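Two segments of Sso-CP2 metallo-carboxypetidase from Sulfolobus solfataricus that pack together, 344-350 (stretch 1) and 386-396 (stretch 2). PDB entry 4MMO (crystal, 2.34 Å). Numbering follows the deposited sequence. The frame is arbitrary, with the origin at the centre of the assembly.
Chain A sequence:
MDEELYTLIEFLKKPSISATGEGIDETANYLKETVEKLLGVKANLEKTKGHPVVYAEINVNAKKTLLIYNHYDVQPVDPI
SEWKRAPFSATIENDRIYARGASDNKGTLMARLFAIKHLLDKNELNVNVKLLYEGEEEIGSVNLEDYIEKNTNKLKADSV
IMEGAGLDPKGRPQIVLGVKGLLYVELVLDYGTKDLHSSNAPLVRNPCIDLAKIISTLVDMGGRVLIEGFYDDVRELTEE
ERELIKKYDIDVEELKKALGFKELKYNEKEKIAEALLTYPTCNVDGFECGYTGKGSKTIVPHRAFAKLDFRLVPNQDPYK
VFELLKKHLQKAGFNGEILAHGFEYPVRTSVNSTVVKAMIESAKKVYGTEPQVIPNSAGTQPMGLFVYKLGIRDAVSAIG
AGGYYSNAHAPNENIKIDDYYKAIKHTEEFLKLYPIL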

# COMPACT_ATOMS: atom_id res chain seq x y z
N GLU A 344 15.24 18.03 -7.85
CA GLU A 344 15.48 19.35 -7.27
C GLU A 344 16.85 19.38 -6.62
O GLU A 344 17.25 18.41 -5.98
CB GLU A 344 14.40 19.69 -6.24
CG GLU A 344 12.97 19.69 -6.77
CD GLU A 344 12.47 21.08 -7.11
OE1 GLU A 344 13.18 21.82 -7.84
OE2 GLU A 344 11.37 21.45 -6.64
N TYR A 345 17.57 20.48 -6.79
CA TYR A 345 18.91 20.61 -6.22
C TYR A 345 18.83 21.16 -4.80
O TYR A 345 18.00 22.02 -4.52
CB TYR A 345 19.76 21.55 -7.08
CG TYR A 345 20.07 21.04 -8.46
CD1 TYR A 345 19.21 21.28 -9.53
CD2 TYR A 345 21.23 20.31 -8.71
CE1 TYR A 345 19.50 20.82 -10.79
CE2 TYR A 345 21.52 19.83 -9.97
CZ TYR A 345 20.66 20.09 -11.01
OH TYR A 345 20.94 19.62 -12.28
N PRO A 346 19.71 20.68 -3.90
CA PRO A 346 19.83 21.32 -2.59
C PRO A 346 20.54 22.66 -2.72
O PRO A 346 21.27 22.87 -3.69
CB PRO A 346 20.69 20.34 -1.80
CG PRO A 346 21.52 19.67 -2.83
CD PRO A 346 20.64 19.54 -4.04
N VAL A 347 20.33 23.56 -1.75
CA VAL A 347 20.88 24.91 -1.80
C VAL A 347 21.16 25.42 -0.40
O VAL A 347 20.38 25.18 0.53
CB VAL A 347 19.89 25.89 -2.46
CG1 VAL A 347 20.42 27.33 -2.41
CG2 VAL A 347 19.61 25.50 -3.89
N ARG A 348 22.26 26.15 -0.26
CA ARG A 348 22.57 26.90 0.95
C ARG A 348 23.30 28.17 0.57
O ARG A 348 24.32 28.11 -0.13
CB ARG A 348 23.43 26.08 1.90
CG ARG A 348 22.63 25.21 2.83
CD ARG A 348 23.53 24.37 3.71
NE ARG A 348 22.77 23.33 4.39
CZ ARG A 348 23.27 22.16 4.77
NH1 ARG A 348 24.54 21.85 4.53
NH2 ARG A 348 22.49 21.29 5.38
N THR A 349 22.79 29.32 1.01
CA THR A 349 23.39 30.60 0.66
C THR A 349 23.89 31.32 1.91
O THR A 349 23.61 30.90 3.04
CB THR A 349 22.39 31.50 -0.08
OG1 THR A 349 21.32 31.87 0.81
CG2 THR A 349 21.82 30.79 -1.29
N SER A 350 24.62 32.40 1.69
CA SER A 350 25.28 33.11 2.78
C SER A 350 24.34 33.98 3.60
O SER A 350 23.43 34.63 3.07
CB SER A 350 26.41 33.99 2.22
OG SER A 350 26.82 34.93 3.19
N PHE A 386 17.02 28.98 -9.35
CA PHE A 386 17.37 30.39 -9.35
C PHE A 386 18.84 30.59 -9.02
O PHE A 386 19.52 31.43 -9.61
CB PHE A 386 16.47 31.15 -8.37
CG PHE A 386 15.02 31.15 -8.78
CD1 PHE A 386 14.56 32.04 -9.73
CD2 PHE A 386 14.13 30.25 -8.23
CE1 PHE A 386 13.23 32.04 -10.12
CE2 PHE A 386 12.80 30.24 -8.61
CZ PHE A 386 12.35 31.13 -9.56
N VAL A 387 19.35 29.79 -8.09
CA VAL A 387 20.75 29.89 -7.68
C VAL A 387 21.70 29.32 -8.73
O VAL A 387 22.70 29.94 -9.08
CB VAL A 387 20.98 29.19 -6.33
CG1 VAL A 387 22.46 29.21 -5.95
CG2 VAL A 387 20.15 29.85 -5.25
N TYR A 388 21.39 28.13 -9.25
CA TYR A 388 22.32 27.42 -10.13
C TYR A 388 22.12 27.73 -11.60
O TYR A 388 23.10 27.87 -12.34
CB TYR A 388 22.22 25.91 -9.88
CG TYR A 388 22.63 25.51 -8.49
CD1 TYR A 388 23.81 25.98 -7.93
CD2 TYR A 388 21.83 24.68 -7.72
CE1 TYR A 388 24.19 25.63 -6.65
CE2 TYR A 388 22.20 24.32 -6.43
CZ TYR A 388 23.38 24.80 -5.91
OH TYR A 388 23.75 24.45 -4.63
N LYS A 389 20.87 27.82 -12.05
CA LYS A 389 20.60 28.03 -13.46
C LYS A 389 20.61 29.51 -13.82
O LYS A 389 21.15 29.90 -14.85
CB LYS A 389 19.28 27.37 -13.87
CG LYS A 389 19.13 25.94 -13.38
CD LYS A 389 20.27 25.05 -13.87
CE LYS A 389 20.07 23.60 -13.43
NZ LYS A 389 21.04 22.67 -14.08
N LEU A 390 20.02 30.34 -12.96
CA LEU A 390 20.02 31.79 -13.17
C LEU A 390 21.25 32.45 -12.55
O LEU A 390 21.52 33.63 -12.78
CB LEU A 390 18.76 32.44 -12.60
CG LEU A 390 17.52 32.50 -13.50
CD1 LEU A 390 16.39 33.18 -12.76
CD2 LEU A 390 17.80 33.24 -14.81
N GLY A 391 21.99 31.68 -11.75
CA GLY A 391 23.23 32.17 -11.18
C GLY A 391 23.04 33.28 -10.16
O GLY A 391 23.92 34.12 -10.00
N ILE A 392 21.90 33.29 -9.47
CA ILE A 392 21.65 34.28 -8.43
C ILE A 392 22.01 33.72 -7.05
O ILE A 392 21.20 33.06 -6.40
CB ILE A 392 20.18 34.75 -8.43
CG1 ILE A 392 19.78 35.25 -9.82
CG2 ILE A 392 19.99 35.86 -7.39
CD1 ILE A 392 18.34 35.68 -9.94
N ARG A 393 23.22 34.03 -6.62
CA ARG A 393 23.78 33.51 -5.38
C ARG A 393 23.07 34.09 -4.16
O ARG A 393 22.89 33.42 -3.15
CB ARG A 393 25.28 33.83 -5.32
CG ARG A 393 26.08 32.96 -4.37
CD ARG A 393 27.57 33.31 -4.42
N ASP A 394 22.67 35.35 -4.26
CA ASP A 394 22.03 36.03 -3.14
C ASP A 394 20.55 35.68 -3.12
O ASP A 394 19.73 36.38 -3.72
CB ASP A 394 22.23 37.54 -3.22
CG ASP A 394 23.70 37.94 -3.13
OD1 ASP A 394 24.50 37.14 -2.60
OD2 ASP A 394 24.06 39.04 -3.59
N ALA A 395 20.22 34.59 -2.44
CA ALA A 395 18.85 34.10 -2.35
C ALA A 395 18.46 33.85 -0.90
O ALA A 395 19.28 33.44 -0.09
CB ALA A 395 18.69 32.83 -3.17
N VAL A 396 17.20 34.11 -0.59
CA VAL A 396 16.66 33.89 0.74
C VAL A 396 15.17 33.56 0.65
O VAL A 396 14.51 33.92 -0.33
CB VAL A 396 16.85 35.14 1.63
CG1 VAL A 396 16.12 36.33 1.04
CG2 VAL A 396 16.39 34.88 3.06
O HOH W 1 19.74 20.64 -14.90
O HOH W 2 24.42 25.61 -2.00
O HOH W 3 22.11 34.78 0.63
O HOH W 4 25.14 33.35 -0.97

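The two stretches bury 374 Å² between them, counting both sides. Stretch 1 is mostly extended, with a short strand at Val 347 and Arg 348. It runs past a helical segment that includes Val 387 and Tyr 388, then past the strand at Ala 395.

The apolar contacts centre on Val 347, Val 387 and the two tyrosines. Val 347 CG1 lies 3.8 Å from Val 387 CG2. Val 347 CG2 lies 3.8 Å from Tyr 388 CE2. Both valines have chi1 in the t well. A branched side chain suits position 347, because its two methyls meet two different partners. Ala 395 adds a small apolar side chain, with its CB 4.2 Å from Thr 349 CG2.

The tyrosines form an aromatic pair. The edge of Tyr 388 points toward the face of Tyr 345 in an offset edge-to-face arrangement. The ring centroids are 5.9 Å apart and the planes meet at 69°. Both side chains have chi1 in the m well, and both CA-to-CB bonds point toward the opposing stretch. Tyr 345 CB also packs against Tyr 388 CE2 at 3.7 Å, near the plane of the Tyr 388 ring.

Direct polar contacts involve two hydroxyls. Thr 349 OG1 donates a hydrogen bond to Ala 395 O at 2.7 Å. The CA-to-CB bond of Thr 349 points toward stretch 2, and chi1 is p. Threonine suits this place because it offers a methyl as well as a hydroxyl: Thr 349 CG2 lies 3.4 Å from Arg 393 O. Tyr 388 OH lies 3.1 Å from Pro 346 O, at the edge of the tyrosine ring. The CA-to-CB bond of Pro 346 points away from stretch 2; the contact is made by its backbone carbonyl.

Four waters extend the polar contacts. Water 1 links Tyr 345 OH, at 3.1 Å, to Lys 389 NZ, at 2.5 Å, and accepts from the lysine. The CA-to-CB bond of Lys 389 points sideways, but the long chain brings its end nearer to stretch 1. Water 2 accepts from Arg 348 N at 2.8 Å and hydrogen-bonds Tyr 388 OH at 3.0 Å. Arg 348 takes part through its backbone N; its CA-to-CB bond points away from stretch 2. Water 3 donates to Ser 350 O at 2.8 Å and Ala 395 O at 3.2 Å. Water 4 accepts from Ser 350 N at 2.9 Å and donates to Arg 393 O at 3.1 Å.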